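AHL synthase (PDB 3P2H) probably makes N-acyl-homoserine lactone quorum-sensing signals from S-adenosyl-L-methionine and a fatty acyl group carried on acyl carrier protein. Local coordinates at residues A[86-100]-A[132-144]. The protein carries 3 engineered substitutions. Sequence-based numbering, arbitrary orientation.
Sequences LLADEAPRSAHVWEL and ARRGARQLIGVTF. With NOO (N-(3-oxocyclohex-1-en-1-yl)octanamide), chain C.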
# COMPACT_ATOMS: atom_id res chain seq x y z
N LEU A 86 0.01 15.42 -8.32
CA LEU A 86 -0.73 15.41 -7.06
C LEU A 86 0.15 15.91 -5.94
O LEU A 86 -0.33 16.19 -4.85
CB LEU A 86 -1.22 14.00 -6.72
CG LEU A 86 -2.35 13.39 -7.56
CD1 LEU A 86 -2.80 12.09 -6.91
CD2 LEU A 86 -3.51 14.35 -7.66
N LEU A 87 1.44 16.02 -6.23
CA LEU A 87 2.42 16.45 -5.24
C LEU A 87 2.67 17.94 -5.16
O LEU A 87 2.68 18.64 -6.17
CB LEU A 87 3.75 15.75 -5.48
CG LEU A 87 3.80 14.25 -5.18
CD1 LEU A 87 5.15 13.70 -5.61
CD2 LEU A 87 3.56 14.00 -3.70
N ALA A 88 2.89 18.41 -3.93
CA ALA A 88 3.17 19.81 -3.70
C ALA A 88 4.58 20.04 -4.24
O ALA A 88 4.85 21.05 -4.89
CB ALA A 88 3.13 20.12 -2.21
N ASP A 89 5.45 19.07 -3.99
CA ASP A 89 6.84 19.13 -4.44
C ASP A 89 7.17 17.98 -5.39
O ASP A 89 6.33 17.13 -5.68
CB ASP A 89 7.76 19.07 -3.22
CG ASP A 89 7.44 20.14 -2.20
OD1 ASP A 89 7.39 21.32 -2.59
OD2 ASP A 89 7.25 19.80 -1.02
N GLU A 90 8.41 17.96 -5.88
CA GLU A 90 8.83 16.90 -6.79
C GLU A 90 8.87 15.55 -6.06
O GLU A 90 9.14 15.49 -4.86
CB GLU A 90 10.21 17.22 -7.36
CG GLU A 90 10.81 16.11 -8.21
CD GLU A 90 12.12 16.51 -8.86
OE1 GLU A 90 12.96 17.13 -8.16
OE2 GLU A 90 12.30 16.19 -10.06
N ALA A 91 8.59 14.47 -6.79
CA ALA A 91 8.57 13.13 -6.22
C ALA A 91 9.94 12.73 -5.69
O ALA A 91 10.94 12.83 -6.39
CB ALA A 91 8.09 12.12 -7.25
N PRO A 92 9.99 12.24 -4.45
CA PRO A 92 11.24 11.83 -3.83
C PRO A 92 11.87 10.56 -4.39
O PRO A 92 11.18 9.65 -4.86
CB PRO A 92 10.86 11.67 -2.36
CG PRO A 92 9.45 11.15 -2.47
CD PRO A 92 8.86 12.04 -3.52
N ARG A 93 13.20 10.53 -4.36
CA ARG A 93 13.98 9.37 -4.77
C ARG A 93 14.96 9.26 -3.62
O ARG A 93 16.01 9.90 -3.62
CB ARG A 93 14.72 9.61 -6.09
CG ARG A 93 13.81 9.64 -7.31
CD ARG A 93 14.60 9.50 -8.61
NE ARG A 93 15.18 8.17 -8.76
CZ ARG A 93 16.49 7.91 -8.81
NH1 ARG A 93 17.36 8.90 -8.72
NH2 ARG A 93 16.91 6.66 -8.94
N SER A 94 14.60 8.47 -2.63
CA SER A 94 15.42 8.31 -1.44
C SER A 94 15.34 6.91 -0.86
O SER A 94 14.31 6.24 -0.95
CB SER A 94 14.96 9.34 -0.39
OG SER A 94 15.38 8.99 0.92
N ALA A 95 16.44 6.47 -0.27
CA ALA A 95 16.47 5.16 0.34
C ALA A 95 15.59 5.20 1.60
O ALA A 95 15.15 4.16 2.09
CB ALA A 95 17.89 4.79 0.71
N HIS A 96 15.32 6.40 2.10
CA HIS A 96 14.50 6.54 3.30
C HIS A 96 13.01 6.63 3.03
O HIS A 96 12.23 6.77 3.97
CB HIS A 96 14.93 7.77 4.10
CG HIS A 96 16.34 7.70 4.62
ND1 HIS A 96 16.98 6.51 4.87
CD2 HIS A 96 17.20 8.68 4.98
CE1 HIS A 96 18.18 6.75 5.36
NE2 HIS A 96 18.34 8.06 5.44
N VAL A 97 12.61 6.58 1.76
CA VAL A 97 11.20 6.66 1.41
C VAL A 97 10.76 5.52 0.49
O VAL A 97 11.40 5.25 -0.53
CB VAL A 97 10.86 8.00 0.70
CG1 VAL A 97 9.37 8.04 0.38
CG2 VAL A 97 11.23 9.17 1.58
N TRP A 98 9.67 4.86 0.87
CA TRP A 98 9.11 3.76 0.09
C TRP A 98 7.66 4.12 -0.23
O TRP A 98 7.03 4.83 0.55
CB TRP A 98 9.14 2.44 0.89
CG TRP A 98 10.43 1.69 0.80
CD1 TRP A 98 11.67 2.14 1.17
CD2 TRP A 98 10.62 0.36 0.29
NE1 TRP A 98 12.62 1.17 0.92
CE2 TRP A 98 12.00 0.07 0.38
CE3 TRP A 98 9.76 -0.60 -0.24
CZ2 TRP A 98 12.54 -1.15 -0.04
CZ3 TRP A 98 10.30 -1.82 -0.66
CH2 TRP A 98 11.67 -2.08 -0.56
N GLU A 99 7.15 3.65 -1.36
CA GLU A 99 5.78 3.94 -1.73
C GLU A 99 4.83 2.79 -1.41
O GLU A 99 5.10 1.63 -1.73
CB GLU A 99 5.65 4.23 -3.23
CG GLU A 99 4.20 4.47 -3.64
CD GLU A 99 3.97 4.39 -5.13
OE1 GLU A 99 4.30 3.34 -5.72
OE2 GLU A 99 3.44 5.36 -5.71
N LEU A 100 3.72 3.13 -0.77
CA LEU A 100 2.70 2.15 -0.42
C LEU A 100 1.57 2.32 -1.42
O LEU A 100 1.04 3.42 -1.58
CB LEU A 100 2.18 2.41 1.00
CG LEU A 100 1.07 1.49 1.50
CD1 LEU A 100 1.56 0.05 1.50
CD2 LEU A 100 0.64 1.91 2.91
N ALA A 132 10.32 -0.40 7.26
CA ALA A 132 11.28 0.09 8.24
C ALA A 132 12.52 -0.80 8.26
O ALA A 132 13.65 -0.30 8.23
CB ALA A 132 10.64 0.13 9.62
N ARG A 133 12.32 -2.11 8.29
CA ARG A 133 13.43 -3.06 8.31
C ARG A 133 14.29 -2.94 7.06
O ARG A 133 15.44 -3.37 7.05
CB ARG A 133 12.90 -4.49 8.44
CG ARG A 133 12.25 -4.76 9.78
CD ARG A 133 11.68 -6.17 9.86
NE ARG A 133 11.09 -6.43 11.18
CZ ARG A 133 10.41 -7.53 11.49
NH1 ARG A 133 10.22 -8.49 10.59
NH2 ARG A 133 9.94 -7.69 12.72
N ARG A 134 13.73 -2.35 6.01
CA ARG A 134 14.44 -2.15 4.76
C ARG A 134 15.08 -0.78 4.70
O ARG A 134 15.60 -0.36 3.66
CB ARG A 134 13.47 -2.32 3.58
CG ARG A 134 12.91 -3.73 3.44
CD ARG A 134 14.03 -4.71 3.16
NE ARG A 134 14.46 -4.65 1.76
CZ ARG A 134 13.93 -5.39 0.80
NH1 ARG A 134 12.96 -6.25 1.08
NH2 ARG A 134 14.37 -5.26 -0.45
N GLY A 135 15.02 -0.06 5.82
CA GLY A 135 15.63 1.26 5.90
C GLY A 135 14.74 2.46 5.65
O GLY A 135 15.23 3.59 5.67
N ALA A 136 13.45 2.25 5.44
CA ALA A 136 12.55 3.36 5.19
C ALA A 136 12.23 4.14 6.46
O ALA A 136 12.05 3.55 7.53
CB ALA A 136 11.26 2.86 4.56
N ARG A 137 12.17 5.46 6.34
CA ARG A 137 11.84 6.33 7.47
C ARG A 137 10.48 6.97 7.23
O ARG A 137 9.89 7.57 8.13
CB ARG A 137 12.93 7.40 7.64
CG ARG A 137 14.25 6.79 8.10
CD ARG A 137 15.40 7.79 8.08
NE ARG A 137 16.60 7.17 8.64
CZ ARG A 137 17.76 7.82 8.82
NH1 ARG A 137 17.87 9.09 8.49
NH2 ARG A 137 18.79 7.18 9.37
N GLN A 138 9.98 6.83 6.00
CA GLN A 138 8.68 7.36 5.61
C GLN A 138 8.06 6.54 4.49
O GLN A 138 8.76 5.90 3.70
CB GLN A 138 8.79 8.80 5.12
CG GLN A 138 9.10 9.85 6.15
CD GLN A 138 9.26 11.21 5.51
OE1 GLN A 138 10.15 11.41 4.69
NE2 GLN A 138 8.39 12.14 5.86
N LEU A 139 6.73 6.57 4.43
CA LEU A 139 5.99 5.92 3.37
C LEU A 139 5.24 7.06 2.68
O LEU A 139 4.87 8.05 3.31
CB LEU A 139 4.97 4.92 3.92
CG LEU A 139 5.47 3.67 4.63
CD1 LEU A 139 4.28 2.84 5.04
CD2 LEU A 139 6.38 2.88 3.71
N ILE A 140 5.03 6.92 1.37
CA ILE A 140 4.30 7.91 0.61
C ILE A 140 3.40 7.19 -0.38
O ILE A 140 3.71 6.08 -0.80
CB ILE A 140 5.27 8.87 -0.14
CG1 ILE A 140 4.48 10.05 -0.71
CG2 ILE A 140 6.00 8.12 -1.24
CD1 ILE A 140 5.35 11.16 -1.27
N GLY A 141 2.28 7.80 -0.73
CA GLY A 141 1.38 7.16 -1.67
C GLY A 141 0.02 7.84 -1.79
O GLY A 141 -0.41 8.55 -0.88
N VAL A 142 -0.64 7.61 -2.91
CA VAL A 142 -1.95 8.19 -3.13
C VAL A 142 -2.94 7.36 -2.34
O VAL A 142 -3.00 6.13 -2.50
CB VAL A 142 -2.34 8.16 -4.62
CG1 VAL A 142 -3.72 8.75 -4.81
CG2 VAL A 142 -1.31 8.92 -5.43
N THR A 143 -3.70 8.02 -1.48
CA THR A 143 -4.66 7.30 -0.66
C THR A 143 -6.03 7.95 -0.72
O THR A 143 -6.14 9.17 -0.79
CB THR A 143 -4.21 7.27 0.81
OG1 THR A 143 -4.87 8.31 1.54
CG2 THR A 143 -2.72 7.50 0.91
N PHE A 144 -7.07 7.13 -0.70
CA PHE A 144 -8.43 7.64 -0.69
C PHE A 144 -8.52 8.44 0.61
O PHE A 144 -7.93 8.04 1.61
CB PHE A 144 -9.43 6.49 -0.66
CG PHE A 144 -9.49 5.68 -1.92
CD1 PHE A 144 -8.45 5.72 -2.85
CD2 PHE A 144 -10.56 4.83 -2.17
CE1 PHE A 144 -8.49 4.94 -4.01
CE2 PHE A 144 -10.61 4.04 -3.32
CZ PHE A 144 -9.58 4.10 -4.24
C1 NOO C . -9.40 1.72 -0.18
O1 NOO C . -10.22 2.30 0.52
C2 NOO C . -7.97 2.22 -0.34
C3 NOO C . -7.23 2.00 -1.51
C4 NOO C . -7.84 1.06 -2.57
C5 NOO C . -8.76 -0.08 -1.98
C6 NOO C . -9.83 0.45 -0.97
N7 NOO C . -5.94 2.61 -1.82
C8 NOO C . -4.71 2.14 -2.36
O8 NOO C . -4.61 1.51 -3.41
C9 NOO C . -3.39 2.43 -1.61
C10 NOO C . -3.36 3.46 -0.45
C11 NOO C . -1.95 4.10 -0.36
C12 NOO C . -1.49 4.32 1.09
C13 NOO C . -0.14 5.07 1.13
C14 NOO C . -0.02 5.96 2.38
C15 NOO C . 1.39 6.52 2.55
O HOH W 1 15.39 1.53 1.87
O HOH W 2 0.96 5.89 -4.79
O HOH W 3 -1.20 4.37 -4.09
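His96 O accepts from two successive amides of 132-144: Arg137 N at 2.7 Å, tilted from the carbonyl plane, and Gln138 N, almost in line with the C=O. From there the parallel ladder of 97-100 and 138-144 runs on to its last bond, Leu100 N to Ile140 O. Beside its start, the extended side chain of Arg137 lies along the His96 ring: CD sits over the ring centre, 3.6 Å from it, and the guanidinium stacks nearly flat on the same imidazole, planes 17° apart. Trp98 projects, with Leu139, from the sheet face opposite Val97 and Glu99. With CG anti to its carbonyl carbon (chi1 -85°), Trp98 CD1 meets Ala136 CB at 3.5 Å, while CZ2 touches Arg134 CB; the Arg134 guanidinium, steeply inclined to the indole, reaches on to a salt bridge with Glu7. A water in the indole plane accepts from Trp98 NE1 and donates to Ala95 O and Arg134 O. On the face of Val97 and Glu99, Val97 CG1 packs on Ile140 CG2 at 3.7 Å, and Ile140 CD1 reaches Leu87 and Pro92. At Leu100 and Gly141 the backbones part: a water donates to Glu99 OE2, which Leu79 N also holds, and accepts from Val142 N, and the inhibitor's octanoyl chain passes between, its C11 3.3 Å from Leu100 O and 3.1 Å from Val142 O. Such a splayed parallel pair is characteristic of the GNAT-like fold of this family; here it lines the pocket of the inhibitor's octanoyl tail, probably the site of the substrate's acyl chain. Strands 64-72 and 170-178 flank the pair, helix 120-133 covers Leu100 and Leu139, and helix 78-81 packs against Ile140 and Val142.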